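Local coordinates for protein transcription regulator, Crp family (Thermus thermophilus, PDB 4EV0) that activates transcription from several promoters in a cAMP-dependent manner, binding cyclic AMP and DNA as a homodimer, at the interface of chains A and B. Coordinates in Å, arbitrary orientation; residue numbers count along the deposited sequence, not the author numbering. Chains: chain A/B, Transcription regulator, Crp family.

The interface of chains A and B. Residues chain A 77, 80, 120, 123-124, 126-127; chain B 80, 119-120, 123-124, 126-127.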
loop_
_atom_site.group_PDB
_atom_site.type_symbol
_atom_site.label_atom_id
_atom_site.label_comp_id
_atom_site.label_asym_id
_atom_site.label_seq_id
_atom_site.Cartn_x
_atom_site.Cartn_y
_atom_site.Cartn_z
ATOM N N MET A 77 0.464 -12.196 8.111
ATOM C CA MET A 77 -0.540 -11.179 8.430
ATOM C C MET A 77 -1.711 -11.678 9.273
ATOM O O MET A 77 -1.939 -11.176 10.377
ATOM C CB MET A 77 -1.123 -10.551 7.163
ATOM C CG MET A 77 -0.112 -9.951 6.219
ATOM S SD MET A 77 0.626 -8.408 6.773
ATOM C CE MET A 77 2.026 -8.442 5.662
ATOM N N LEU A 80 -0.808 -12.683 12.638
ATOM C CA LEU A 80 -0.573 -11.587 13.561
ATOM C C LEU A 80 -1.852 -10.866 13.988
ATOM O O LEU A 80 -2.076 -10.701 15.192
ATOM C CB LEU A 80 0.446 -10.603 12.982
ATOM C CG LEU A 80 1.876 -11.135 12.994
ATOM C CD1 LEU A 80 2.774 -10.339 12.092
ATOM C CD2 LEU A 80 2.415 -11.121 14.403
ATOM N N ALA A 120 8.842 -9.295 13.366
ATOM C CA ALA A 120 8.710 -7.853 13.259
ATOM C C ALA A 120 9.744 -7.284 12.274
ATOM O O ALA A 120 9.442 -6.375 11.483
ATOM C CB ALA A 120 8.829 -7.193 14.631
ATOM N N LEU A 123 8.576 -7.865 8.636
ATOM C CA LEU A 123 7.507 -6.951 8.290
ATOM C C LEU A 123 8.060 -5.548 8.073
ATOM O O LEU A 123 7.591 -4.816 7.198
ATOM C CB LEU A 123 6.440 -6.961 9.377
ATOM C CG LEU A 123 5.629 -8.254 9.420
ATOM C CD1 LEU A 123 4.272 -7.979 10.016
ATOM C CD2 LEU A 123 5.454 -8.807 8.020
ATOM N N ALA A 124 9.081 -5.206 8.857
ATOM C CA ALA A 124 9.785 -3.927 8.729
ATOM C C ALA A 124 10.426 -3.778 7.353
ATOM O O ALA A 124 10.396 -2.702 6.767
ATOM C CB ALA A 124 10.838 -3.784 9.822
ATOM N N ARG A 126 9.322 -5.318 4.645
ATOM C CA ARG A 126 8.243 -5.218 3.670
ATOM C C ARG A 126 7.641 -3.808 3.641
ATOM O O ARG A 126 7.294 -3.295 2.583
ATOM C CB ARG A 126 7.176 -6.302 3.899
ATOM C CG ARG A 126 7.333 -7.509 2.964
ATOM C CD ARG A 126 6.368 -8.697 3.246
ATOM N NE ARG A 126 4.931 -8.401 3.380
ATOM C CZ ARG A 126 4.216 -7.542 2.643
ATOM N NH1 ARG A 126 4.767 -6.818 1.669
ATOM N NH2 ARG A 126 2.917 -7.395 2.887
ATOM N N LEU A 127 7.552 -3.178 4.805
ATOM C CA LEU A 127 7.059 -1.815 4.893
ATOM C C LEU A 127 8.007 -0.831 4.213
ATOM O O LEU A 127 7.564 0.156 3.632
ATOM C CB LEU A 127 6.817 -1.412 6.340
ATOM C CG LEU A 127 5.926 -0.178 6.417
ATOM C CD1 LEU A 127 4.680 -0.340 5.554
ATOM C CD2 LEU A 127 5.544 0.122 7.865
ATOM N N LEU B 80 14.793 -2.339 14.379
ATOM C CA LEU B 80 14.664 -3.759 14.107
ATOM C C LEU B 80 15.706 -4.286 13.135
ATOM O O LEU B 80 16.330 -5.310 13.408
ATOM C CB LEU B 80 13.256 -4.060 13.599
ATOM C CG LEU B 80 12.160 -3.995 14.661
ATOM C CD1 LEU B 80 10.792 -3.895 13.997
ATOM C CD2 LEU B 80 12.247 -5.223 15.594
ATOM N N LEU B 119 4.957 -5.128 18.260
ATOM C CA LEU B 119 5.582 -4.381 17.167
ATOM C C LEU B 119 5.202 -5.019 15.831
ATOM O O LEU B 119 4.812 -4.323 14.887
ATOM C CB LEU B 119 7.107 -4.340 17.289
ATOM C CG LEU B 119 7.770 -3.396 18.304
ATOM C CD1 LEU B 119 9.241 -3.764 18.480
ATOM C CD2 LEU B 119 7.646 -1.955 17.876
ATOM N N ALA B 120 5.323 -6.342 15.760
ATOM C CA ALA B 120 4.932 -7.080 14.567
ATOM C C ALA B 120 3.507 -6.719 14.125
ATOM O O ALA B 120 3.281 -6.406 12.951
ATOM C CB ALA B 120 5.084 -8.616 14.790
ATOM N N LEU B 123 3.161 -3.115 12.708
ATOM C CA LEU B 123 3.662 -3.120 11.342
ATOM C C LEU B 123 2.667 -3.818 10.394
ATOM O O LEU B 123 2.499 -3.420 9.234
ATOM C CB LEU B 123 5.027 -3.811 11.280
ATOM C CG LEU B 123 6.156 -2.980 11.906
ATOM C CD1 LEU B 123 7.453 -3.789 11.948
ATOM C CD2 LEU B 123 6.363 -1.658 11.164
ATOM N N ALA B 124 2.008 -4.856 10.892
ATOM C CA ALA B 124 1.010 -5.531 10.082
ATOM C C ALA B 124 -0.159 -4.587 9.823
ATOM O O ALA B 124 -0.635 -4.513 8.708
ATOM C CB ALA B 124 0.549 -6.833 10.740
ATOM N N ARG B 126 -0.024 -1.401 9.659
ATOM C CA ARG B 126 0.459 -0.375 8.741
ATOM C C ARG B 126 0.535 -0.874 7.306
ATOM O O ARG B 126 0.287 -0.125 6.367
ATOM C CB ARG B 126 1.829 0.145 9.186
ATOM C CG ARG B 126 1.763 1.290 10.192
ATOM C CD ARG B 126 3.064 1.404 10.988
ATOM N NE ARG B 126 2.977 2.413 12.046
ATOM C CZ ARG B 126 3.975 2.733 12.861
ATOM N NH1 ARG B 126 5.144 2.119 12.739
ATOM N NH2 ARG B 126 3.810 3.668 13.794
ATOM N N LEU B 127 0.883 -2.143 7.139
ATOM C CA LEU B 127 0.948 -2.739 5.805
ATOM C C LEU B 127 -0.446 -2.908 5.199
ATOM O O LEU B 127 -0.608 -2.890 3.981
ATOM C CB LEU B 127 1.706 -4.076 5.835
ATOM C CG LEU B 127 3.241 -4.061 5.830
ATOM C CD1 LEU B 127 3.760 -5.352 6.434
ATOM C CD2 LEU B 127 3.804 -3.888 4.428
#
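Both chains contribute the long dimerisation helix typical of the CRP family, 113-155 in A and 114-135 in B; over residues 120-127 the two run side by side in the same direction, about 16° apart, and are nearest at Ala120, where A:Ala120 CA and B:Ala120 CA lie 4.1 Å apart. Each helix 76-81, part of the cyclic-nucleotide-binding region, adds residues from its own chain beside this helix pair. No nitrogen or oxygen of one side comes within bonding distance of the other, so the patch is held by apolar packing. Both Leu123 side chains carry CG anti to the carbonyl carbon; A:Leu123 CB and B:Leu123 CB touch at 3.9 Å, and each residue sends CD1 over the opposite Ala120 carbonyl and towards the Ala124 turn. There A:Leu123 CD1 is 3.5 Å from B:Ala120 O, a contact that the small side chains of Ala120 and Ala124 probably make possible. Leu80 of each chain packs at the Ala120 approach, with A:Leu80 CD2 touching B:Ala120 CB at 3.7 Å.

The symmetry fails at Leu127. A:Leu127 has CG anti to the backbone N (chi1 -163°), whereas B:Leu127 has it anti to the carbonyl carbon (chi1 -81°), and the two lie antiparallel alongside each other. A:Leu127 CD2 reaches B:Leu123 CD2 at 3.8 Å and also meets the CB of B:Arg126. B:Leu127, with 94 Å² hidden, instead enters between A:Met77, A:Arg126 and A:Leu127. Its CD2 sits 3.7 Å above the guanidinium plane of A:Arg126, towards the rim, where the bend at chi3 brings that group back. An alanine in place of B:Leu127 would remove CG and both methyls and would probably loosen the packing of A:Met77, a residue of the cAMP site, A:Arg126 and A:Leu127. A:Met77, bent at chi2, lies nearly perpendicular to this leucine and puts its terminal methyl CE 3.6 Å from B:Leu127 CD1.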